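Local coordinates for Cobalt/magnesium transport protein CorA (Methanocaldococcus jannaschii, PDB 4EGW), which mediates the influx of magnesium ions as a homopentamer that alternates between closed and open states according to the cytoplasmic magnesium level, at residues A[61-66]-A[75-80]; A[85-90]-A[111-116]; A[123-128]-A[159-164]. One frame throughout, in Å; residues are numbered along the deposited sequence.

Overall arrangement
The three contacts show how one mixed sheet is covered on both faces and joined to the loop leading into an outermost strand. Strand 122-127 is common ground: Leu-124 and Ile-126 touch the helices of interaction 1, Leu-123 and Thr-125 the helix of interaction 3. Interactions 1 and 3, centres about 16 Å apart, touch at Gly-80 and Ile-126. Interactions 2 and 3 lie about 10 Å apart, centre to centre; Gly-115 O and Ile-126 N (2.7 Å) probably share a hydrogen bond. Interactions 1 and 2 have centres about 15 Å apart, Ile-79 packing on Glu-85 and Arg-88. Asp-76 of interaction 1 lines a butanediol pocket; the Ile-161 side chain is about 9 Å from a different bound butanediol.

Interaction 1 of 3, residues A[61-66]-A[75-80]; sequences EELYKL and SDLQIG. With BU1 (1,4-butanediol), chain K.
Leu-63 and Leu-77 carry most of the contact between helix 60-70 and helix 74-80, and they meet methyl to methyl: CD1 of Leu-63 lies 3.8 Å from CD1 of Leu-77. The two side chains do not butt end on but pass alongside each other in opposite directions, which brings Leu-63 CD1 within 4.1 Å of Leu-77 CB as well. With CG anti to the backbone N (chi1 175°), Leu-63 reaches out from its helix into the gap between the axes, which come no closer than 10.4 Å and run at 120° to each other. Leu-66, one turn further on, adds its CG at 4.5 Å from Leu-77 CD1, and the aliphatic part of Gln-78 skirts the margin, its CG 4.3 Å from Leu-63 CD2. No hydrogen bond crosses here; apolar contact alone joins the pair. This is the helical layer on one face of the mixed sheet in the alpha/beta/alpha cytoplasmic domain of CorA, and Tyr-117 of strand 110-119 ties helix 74-80 down, its hydroxyl being hydrogen-bonded to Asp-76 O and to Gly-80 N. Away from the leucines, Asp-76 turns to the bound 1,4-butanediol, with OD1 at 2.9 Å from the diol O5. Ser-73 and Glu-93 complete this pocket, and Glu-93 brings a like charge close to OD2, which could favour protonation of one of the two carboxylates. With an alanine here the carboxylate is gone, and the O5 end of the diol would probably lose this polar neighbour and be freer to shift.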
loop_
_atom_site.group_PDB
_atom_site.type_symbol
_atom_site.label_atom_id
_atom_site.label_comp_id
_atom_site.label_asym_id
_atom_site.label_seq_id
_atom_site.Cartn_x
_atom_site.Cartn_y
_atom_site.Cartn_z
ATOM N N GLU A 61 -4.508 -15.791 -32.356
ATOM C CA GLU A 61 -3.623 -15.380 -33.432
ATOM C C GLU A 61 -2.346 -14.826 -32.784
ATOM O O GLU A 61 -1.237 -15.298 -33.059
ATOM C CB GLU A 61 -4.296 -14.306 -34.296
ATOM C CG GLU A 61 -5.822 -14.262 -34.180
ATOM C CD GLU A 61 -6.523 -15.395 -34.926
ATOM O OE1 GLU A 61 -6.047 -15.780 -36.019
ATOM O OE2 GLU A 61 -7.557 -15.895 -34.418
ATOM N N GLU A 62 -2.535 -13.837 -31.905
ATOM C CA GLU A 62 -1.456 -13.160 -31.186
ATOM C C GLU A 62 -0.738 -14.084 -30.207
ATOM O O GLU A 62 0.456 -13.921 -29.937
ATOM C CB GLU A 62 -1.989 -11.930 -30.431
ATOM C CG GLU A 62 -2.300 -10.707 -31.306
ATOM C CD GLU A 62 -2.161 -9.378 -30.558
ATOM O OE1 GLU A 62 -1.232 -9.248 -29.723
ATOM O OE2 GLU A 62 -2.993 -8.467 -30.795
ATOM N N LEU A 63 -1.467 -15.052 -29.669
ATOM C CA LEU A 63 -0.886 -15.993 -28.724
ATOM C C LEU A 63 0.046 -16.995 -29.421
ATOM O O LEU A 63 1.185 -17.189 -29.001
ATOM C CB LEU A 63 -1.986 -16.717 -27.953
ATOM C CG LEU A 63 -1.524 -17.829 -27.007
ATOM C CD1 LEU A 63 -0.488 -17.297 -26.023
ATOM C CD2 LEU A 63 -2.700 -18.469 -26.274
ATOM N N TYR A 64 -0.431 -17.618 -30.494
ATOM C CA TYR A 64 0.384 -18.580 -31.228
ATOM C C TYR A 64 1.715 -17.973 -31.654
ATOM O O TYR A 64 2.769 -18.611 -31.551
ATOM C CB TYR A 64 -0.351 -19.103 -32.456
ATOM C CG TYR A 64 0.580 -19.785 -33.424
ATOM C CD1 TYR A 64 1.067 -21.064 -33.169
ATOM C CD2 TYR A 64 0.998 -19.141 -34.586
ATOM C CE1 TYR A 64 1.937 -21.687 -34.057
ATOM C CE2 TYR A 64 1.864 -19.755 -35.478
ATOM C CZ TYR A 64 2.331 -21.027 -35.209
ATOM O OH TYR A 64 3.190 -21.636 -36.097
ATOM N N LYS A 65 1.654 -16.740 -32.144
ATOM C CA LYS A 65 2.848 -15.976 -32.493
ATOM C C LYS A 65 3.797 -15.938 -31.297
ATOM O O LYS A 65 5.017 -16.073 -31.437
ATOM C CB LYS A 65 2.442 -14.551 -32.891
ATOM C CG LYS A 65 3.474 -13.771 -33.690
ATOM C CD LYS A 65 2.827 -12.599 -34.437
ATOM C CE LYS A 65 3.809 -11.940 -35.403
ATOM N NZ LYS A 65 3.147 -11.094 -36.435
ATOM N N LEU A 66 3.213 -15.766 -30.115
ATOM C CA LEU A 66 3.973 -15.614 -28.886
ATOM C C LEU A 66 4.692 -16.900 -28.499
ATOM O O LEU A 66 5.888 -16.888 -28.181
ATOM C CB LEU A 66 3.041 -15.193 -27.766
ATOM C CG LEU A 66 3.723 -14.853 -26.450
ATOM C CD1 LEU A 66 4.730 -13.752 -26.698
ATOM C CD2 LEU A 66 2.669 -14.421 -25.447
ATOM N N SER A 75 -0.041 -24.892 -25.803
ATOM C CA SER A 75 -0.782 -25.457 -24.678
ATOM C C SER A 75 -0.272 -24.921 -23.341
ATOM O O SER A 75 -1.055 -24.434 -22.521
ATOM C CB SER A 75 -0.686 -26.986 -24.695
ATOM O OG SER A 75 -1.346 -27.561 -23.583
ATOM N N ASP A 76 1.041 -25.008 -23.126
ATOM C CA ASP A 76 1.642 -24.598 -21.854
ATOM C C ASP A 76 1.368 -23.139 -21.501
ATOM O O ASP A 76 1.381 -22.772 -20.334
ATOM C CB ASP A 76 3.153 -24.853 -21.847
ATOM C CG ASP A 76 3.505 -26.318 -21.657
ATOM O OD1 ASP A 76 2.601 -27.120 -21.341
ATOM O OD2 ASP A 76 4.695 -26.662 -21.811
ATOM N N LEU A 77 1.151 -22.301 -22.505
ATOM C CA LEU A 77 0.872 -20.890 -22.246
ATOM C C LEU A 77 -0.586 -20.707 -21.832
ATOM O O LEU A 77 -0.951 -19.751 -21.124
ATOM C CB LEU A 77 1.185 -20.033 -23.474
ATOM C CG LEU A 77 2.644 -19.947 -23.908
ATOM C CD1 LEU A 77 2.777 -18.995 -25.086
ATOM C CD2 LEU A 77 3.527 -19.505 -22.759
ATOM N N GLN A 78 -1.414 -21.644 -22.278
ATOM C CA GLN A 78 -2.834 -21.616 -21.975
ATOM C C GLN A 78 -3.091 -21.817 -20.478
ATOM O O GLN A 78 -4.136 -21.417 -19.953
ATOM C CB GLN A 78 -3.577 -22.633 -22.835
ATOM C CG GLN A 78 -3.864 -22.119 -24.249
ATOM C CD GLN A 78 -4.182 -23.231 -25.239
ATOM O OE1 GLN A 78 -3.861 -24.400 -25.001
ATOM N NE2 GLN A 78 -4.817 -22.870 -26.361
ATOM N N ILE A 79 -2.129 -22.423 -19.789
ATOM C CA ILE A 79 -2.183 -22.469 -18.339
ATOM C C ILE A 79 -2.348 -21.037 -17.851
ATOM O O ILE A 79 -3.256 -20.739 -17.075
ATOM C CB ILE A 79 -0.892 -23.046 -17.715
ATOM C CG1 ILE A 79 -0.405 -24.275 -18.482
ATOM C CG2 ILE A 79 -1.123 -23.402 -16.254
ATOM C CD1 ILE A 79 0.947 -24.782 -18.004
ATOM N N GLY A 80 -1.472 -20.157 -18.331
ATOM C CA GLY A 80 -1.431 -18.774 -17.886
ATOM C C GLY A 80 -2.732 -18.002 -18.025
ATOM O O GLY A 80 -3.073 -17.183 -17.177
HETATM C C1 BU1 K . 4.339 -29.507 -22.561
HETATM C C2 BU1 K . 5.758 -29.156 -22.862
HETATM C C3 BU1 K . 6.793 -29.999 -22.206
HETATM C C4 BU1 K . 8.115 -30.115 -22.872
HETATM O O5 BU1 K . 3.995 -29.635 -21.229
HETATM O O6 BU1 K . 8.486 -31.386 -23.262
#

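Interaction 2 of 3, residues A[85-90]-A[111-116]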
loop_
_atom_site.group_PDB
_atom_site.type_symbol
_atom_site.label_atom_id
_atom_site.label_comp_id
_atom_site.label_asym_id
_atom_site.label_seq_id
_atom_site.Cartn_x
_atom_site.Cartn_y
_atom_site.Cartn_z
ATOM N N GLU A 85 -7.088 -20.946 -12.365
ATOM C CA GLU A 85 -5.905 -21.704 -11.946
ATOM C C GLU A 85 -5.476 -21.410 -10.515
ATOM O O GLU A 85 -5.381 -20.252 -10.109
ATOM C CB GLU A 85 -4.730 -21.411 -12.877
ATOM C CG GLU A 85 -4.852 -22.006 -14.263
ATOM C CD GLU A 85 -4.578 -23.499 -14.288
ATOM O OE1 GLU A 85 -4.770 -24.112 -15.355
ATOM O OE2 GLU A 85 -4.166 -24.062 -13.253
ATOM N N ILE A 86 -5.197 -22.465 -9.758
ATOM C CA ILE A 86 -4.690 -22.305 -8.405
ATOM C C ILE A 86 -3.239 -21.875 -8.445
ATOM O O ILE A 86 -2.418 -22.530 -9.084
ATOM C CB ILE A 86 -4.777 -23.611 -7.616
ATOM C CG1 ILE A 86 -6.246 -23.997 -7.387
ATOM C CG2 ILE A 86 -4.013 -23.488 -6.305
ATOM C CD1 ILE A 86 -7.119 -22.880 -6.805
ATOM N N PRO A 87 -2.914 -20.768 -7.764
ATOM C CA PRO A 87 -1.506 -20.379 -7.739
ATOM C C PRO A 87 -0.658 -21.564 -7.333
ATOM O O PRO A 87 -1.089 -22.393 -6.532
ATOM C CB PRO A 87 -1.466 -19.296 -6.661
ATOM C CG PRO A 87 -2.794 -18.638 -6.785
ATOM C CD PRO A 87 -3.767 -19.766 -7.101
ATOM N N ARG A 88 0.517 -21.664 -7.938
ATOM C CA ARG A 88 1.476 -22.671 -7.557
ATOM C C ARG A 88 2.772 -22.362 -8.266
ATOM O O ARG A 88 2.856 -21.424 -9.050
ATOM C CB ARG A 88 0.978 -24.039 -8.006
ATOM C CG ARG A 88 0.808 -24.137 -9.506
ATOM C CD ARG A 88 -0.067 -25.303 -9.853
ATOM N NE ARG A 88 -0.448 -25.281 -11.258
ATOM C CZ ARG A 88 -1.539 -24.687 -11.728
ATOM N NH1 ARG A 88 -2.362 -24.057 -10.898
ATOM N NH2 ARG A 88 -1.806 -24.724 -13.026
ATOM N N VAL A 89 3.777 -23.181 -8.010
ATOM C CA VAL A 89 4.984 -23.144 -8.800
ATOM C C VAL A 89 5.132 -24.512 -9.438
ATOM O O VAL A 89 5.069 -25.536 -8.751
ATOM C CB VAL A 89 6.218 -22.865 -7.941
ATOM C CG1 VAL A 89 7.429 -22.607 -8.836
ATOM C CG2 VAL A 89 5.971 -21.688 -7.026
ATOM N N GLU A 90 5.305 -24.530 -10.754
ATOM C CA GLU A 90 5.515 -25.778 -11.470
ATOM C C GLU A 90 6.908 -25.787 -12.085
ATOM O O GLU A 90 7.434 -24.737 -12.458
ATOM C CB GLU A 90 4.441 -25.981 -12.540
ATOM C CG GLU A 90 3.052 -26.182 -11.980
ATOM C CD GLU A 90 2.213 -27.081 -12.853
ATOM O OE1 GLU A 90 2.479 -27.140 -14.076
ATOM O OE2 GLU A 90 1.301 -27.744 -12.313
ATOM N N THR A 111 -10.679 -12.208 -7.066
ATOM C CA THR A 111 -9.319 -12.376 -7.556
ATOM C C THR A 111 -9.302 -13.220 -8.811
ATOM O O THR A 111 -10.283 -13.882 -9.138
ATOM C CB THR A 111 -8.405 -13.029 -6.534
ATOM O OG1 THR A 111 -8.807 -14.386 -6.340
ATOM C CG2 THR A 111 -8.450 -12.280 -5.223
ATOM N N THR A 112 -8.179 -13.165 -9.517
ATOM C CA THR A 112 -8.048 -13.751 -10.834
ATOM C C THR A 112 -6.603 -14.208 -11.016
ATOM O O THR A 112 -5.671 -13.560 -10.544
ATOM C CB THR A 112 -8.386 -12.703 -11.915
ATOM O OG1 THR A 112 -8.594 -13.339 -13.190
ATOM C CG2 THR A 112 -7.257 -11.683 -12.029
ATOM N N SER A 113 -6.414 -15.326 -11.704
ATOM C CA SER A 113 -5.083 -15.899 -11.850
ATOM C C SER A 113 -4.313 -15.381 -13.053
ATOM O O SER A 113 -4.866 -15.108 -14.130
ATOM C CB SER A 113 -5.147 -17.426 -11.881
ATOM O OG SER A 113 -5.430 -17.948 -10.593
ATOM N N LEU A 114 -3.014 -15.229 -12.851
ATOM C CA LEU A 114 -2.118 -14.977 -13.956
ATOM C C LEU A 114 -1.006 -15.993 -13.914
ATOM O O LEU A 114 -0.570 -16.403 -12.840
ATOM C CB LEU A 114 -1.550 -13.559 -13.907
ATOM C CG LEU A 114 -0.941 -12.976 -12.632
ATOM C CD1 LEU A 114 -0.633 -14.026 -11.608
ATOM C CD2 LEU A 114 0.313 -12.192 -12.984
ATOM N N GLY A 115 -0.613 -16.463 -15.089
ATOM C CA GLY A 115 0.595 -17.242 -15.213
ATOM C C GLY A 115 1.801 -16.344 -15.383
ATOM O O GLY A 115 1.756 -15.330 -16.091
ATOM N N ILE A 116 2.903 -16.753 -14.776
ATOM C CA ILE A 116 4.161 -16.071 -14.969
ATOM C C ILE A 116 5.186 -17.111 -15.371
ATOM O O ILE A 116 5.561 -17.960 -14.562
ATOM C CB ILE A 116 4.609 -15.462 -13.653
ATOM C CG1 ILE A 116 3.626 -14.375 -13.229
ATOM C CG2 ILE A 116 6.037 -14.948 -13.760
ATOM C CD1 ILE A 116 3.926 -13.792 -11.872
#
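Ser-113 and Glu-85 make the one polar link between these segments, a hydrogen bond in which the serine hydroxyl is the donor and the glutamate main-chain carbonyl the acceptor. As modelled, OG of Ser-113 is only 2.4 Å from O of Glu-85, so the bond is plausible but its length is doubtful. The serine chi1 of -73° places OG beside the backbone N, on the side where Glu-85 O lies, and a backbone hydrogen bond with Glu-83 fastens Ser-113 to the preceding part of the loop.

The van der Waals share is small. CB of Ser-113 and CB of Glu-85 face each other at 4.1 Å, while the CD end of the Pro-87 ring approaches the serine hydroxyl more loosely. The proline ring also touches Lys-101 and, in helix 193-225, Ala-215 and Asn-216.

Charge pairing stays within 85-90. Glu-85 starts out toward the strand, but the bend at chi2 (-76°) carries its carboxylate away to Arg-88. There a single oxygen, OE2, takes both NH2 and, weakly, NH1, the NH2 bond being modelled too short to be trusted in detail. On the NE side, Glu-90 OE2 adds a weak salt bridge at 3.2 Å, although the placing of that oxygen is less sure. The carboxylate carbons of Glu-85 and Glu-90 both lie at the guanidinium edge, in its plane, which would tend to limit its rotation.

This salt-bridge network accompanies the entry of the loop into strand 88-90, an outermost strand of the mixed sheet within the chain, paired with strand 96-104, which in turn separates it from strand 110-119.

Interaction 3 of 3, residues A[123-128]-A[159-164]; sequences LLTIHS and YHILNE
Ile-161 overlaps two strand side chains with one methyl: its CD1 lies 3.6 Å from Leu-123 CD1 and 3.7 Å from Thr-125 CG2. These partners are two residues apart and so project from the same face of strand 122-127. Their manner of approach differs. Leu-123 runs alongside the isoleucine, the two heading opposite ways, whereas the Thr-125 methyl meets the isoleucine end to end. The isoleucine is extended along its CG1 branch, with CD1 anti to CA (chi2 173°), which carries the terminal methyl across to the sheet.

Thr-125 is divided between two environments. While CG2 joins the apolar contact, OG1 is hydrogen-bonded to Asp-54 and Trp-52 of the adjoining strand 51-56, so this buried hydroxyl has polar partners even though the helix offers it none. Asp-54 also takes His-127, which links the two alternate residues on this face of the strand.

Around the contact, strand 122-127 runs between strands 51-56 and 110-119, which supply Trp-52, Ile-116 and Ile-118 against Leu-123. Helix 132-143 packs against both strand and helix, with Ile-134 on Thr-125 and Leu-137 on Ile-161, and helix 233-270 meets Leu-162 through Leu-242.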
loop_
_atom_site.group_PDB
_atom_site.type_symbol
_atom_site.label_atom_id
_atom_site.label_comp_id
_atom_site.label_asym_id
_atom_site.label_seq_id
_atom_site.Cartn_x
_atom_site.Cartn_y
_atom_site.Cartn_z
ATOM N N LEU A 123 11.011 -13.051 -18.456
ATOM C CA LEU A 123 9.873 -13.114 -17.543
ATOM C C LEU A 123 8.629 -12.736 -18.338
ATOM O O LEU A 123 8.460 -11.579 -18.722
ATOM C CB LEU A 123 10.072 -12.114 -16.399
ATOM C CG LEU A 123 9.176 -12.069 -15.151
ATOM C CD1 LEU A 123 7.697 -11.856 -15.469
ATOM C CD2 LEU A 123 9.354 -13.294 -14.285
ATOM N N LEU A 124 7.754 -13.709 -18.574
ATOM C CA LEU A 124 6.490 -13.458 -19.238
ATOM C C LEU A 124 5.370 -13.523 -18.216
ATOM O O LEU A 124 5.242 -14.512 -17.497
ATOM C CB LEU A 124 6.238 -14.487 -20.346
ATOM C CG LEU A 124 4.790 -14.592 -20.863
ATOM C CD1 LEU A 124 4.311 -13.306 -21.500
ATOM C CD2 LEU A 124 4.582 -15.760 -21.843
ATOM N N THR A 125 4.580 -12.457 -18.146
ATOM C CA THR A 125 3.387 -12.420 -17.310
ATOM C C THR A 125 2.192 -12.514 -18.213
ATOM O O THR A 125 1.960 -11.635 -19.037
ATOM C CB THR A 125 3.235 -11.093 -16.571
ATOM O OG1 THR A 125 3.216 -10.020 -17.526
ATOM C CG2 THR A 125 4.375 -10.884 -15.592
ATOM N N ILE A 126 1.420 -13.575 -18.055
ATOM C CA ILE A 126 0.280 -13.783 -18.921
ATOM C C ILE A 126 -1.027 -13.820 -18.121
ATOM O O ILE A 126 -1.164 -14.574 -17.144
ATOM C CB ILE A 126 0.467 -15.054 -19.768
ATOM C CG1 ILE A 126 -0.670 -15.195 -20.776
ATOM C CG2 ILE A 126 0.600 -16.288 -18.883
ATOM C CD1 ILE A 126 -0.180 -15.259 -22.203
ATOM N N HIS A 127 -1.974 -12.979 -18.525
ATOM C CA HIS A 127 -3.247 -12.903 -17.834
ATOM C C HIS A 127 -4.408 -12.657 -18.777
ATOM O O HIS A 127 -4.295 -11.877 -19.719
ATOM C CB HIS A 127 -3.208 -11.834 -16.738
ATOM C CG HIS A 127 -2.728 -10.492 -17.198
ATOM N ND1 HIS A 127 -3.570 -9.409 -17.341
ATOM C CD2 HIS A 127 -1.489 -10.047 -17.515
ATOM C CE1 HIS A 127 -2.874 -8.359 -17.741
ATOM N NE2 HIS A 127 -1.609 -8.718 -17.853
ATOM N N SER A 128 -5.514 -13.350 -18.528
ATOM C CA SER A 128 -6.757 -13.122 -19.251
ATOM C C SER A 128 -7.556 -11.929 -18.724
ATOM O O SER A 128 -8.333 -11.319 -19.459
ATOM C CB SER A 128 -7.617 -14.380 -19.244
ATOM O OG SER A 128 -6.962 -15.430 -19.938
ATOM N N TYR A 159 9.545 -10.873 -7.959
ATOM C CA TYR A 159 9.091 -10.377 -6.682
ATOM C C TYR A 159 8.290 -9.089 -6.803
ATOM O O TYR A 159 7.268 -8.916 -6.138
ATOM C CB TYR A 159 10.289 -10.143 -5.778
ATOM C CG TYR A 159 10.024 -9.118 -4.718
ATOM C CD1 TYR A 159 10.257 -7.770 -4.962
ATOM C CD2 TYR A 159 9.536 -9.488 -3.477
ATOM C CE1 TYR A 159 10.014 -6.818 -4.000
ATOM C CE2 TYR A 159 9.291 -8.542 -2.502
ATOM C CZ TYR A 159 9.532 -7.208 -2.770
ATOM O OH TYR A 159 9.290 -6.254 -1.805
ATOM N N HIS A 160 8.756 -8.174 -7.639
ATOM C CA HIS A 160 8.086 -6.886 -7.736
ATOM C C HIS A 160 6.658 -7.009 -8.197
ATOM O O HIS A 160 5.743 -6.468 -7.580
ATOM C CB HIS A 160 8.861 -5.934 -8.629
ATOM C CG HIS A 160 9.898 -5.164 -7.884
ATOM N ND1 HIS A 160 9.816 -4.952 -6.525
ATOM C CD2 HIS A 160 11.048 -4.578 -8.289
ATOM C CE1 HIS A 160 10.865 -4.256 -6.126
ATOM N NE2 HIS A 160 11.629 -4.017 -7.177
ATOM N N ILE A 161 6.469 -7.722 -9.292
ATOM C CA ILE A 161 5.129 -8.005 -9.733
ATOM C C ILE A 161 4.397 -8.616 -8.544
ATOM O O ILE A 161 3.346 -8.124 -8.132
ATOM C CB ILE A 161 5.150 -8.969 -10.908
ATOM C CG1 ILE A 161 6.328 -8.629 -11.827
ATOM C CG2 ILE A 161 3.838 -8.897 -11.652
ATOM C CD1 ILE A 161 6.557 -9.626 -12.946
ATOM N N LEU A 162 4.968 -9.670 -7.976
ATOM C CA LEU A 162 4.331 -10.334 -6.841
ATOM C C LEU A 162 4.039 -9.308 -5.758
ATOM O O LEU A 162 2.963 -9.298 -5.147
ATOM C CB LEU A 162 5.227 -11.440 -6.293
ATOM C CG LEU A 162 5.011 -12.825 -6.920
ATOM C CD1 LEU A 162 4.762 -12.742 -8.418
ATOM C CD2 LEU A 162 6.157 -13.778 -6.606
ATOM N N ASN A 163 5.004 -8.428 -5.537
ATOM C CA ASN A 163 4.829 -7.377 -4.564
ATOM C C ASN A 163 3.687 -6.454 -4.941
ATOM O O ASN A 163 2.772 -6.238 -4.149
ATOM C CB ASN A 163 6.093 -6.554 -4.416
ATOM C CG ASN A 163 6.169 -5.878 -3.077
ATOM O OD1 ASN A 163 5.719 -6.430 -2.064
ATOM N ND2 ASN A 163 6.733 -4.681 -3.051
ATOM N N GLU A 164 3.746 -5.892 -6.144
ATOM C CA GLU A 164 2.689 -4.996 -6.577
ATOM C C GLU A 164 1.351 -5.673 -6.450
ATOM O O GLU A 164 0.382 -5.052 -6.025
ATOM C CB GLU A 164 2.897 -4.505 -8.003
ATOM C CG GLU A 164 3.695 -3.217 -8.092
ATOM C CD GLU A 164 3.220 -2.166 -7.103
ATOM O OE1 GLU A 164 1.985 -2.000 -6.947
ATOM O OE2 GLU A 164 4.089 -1.514 -6.474
#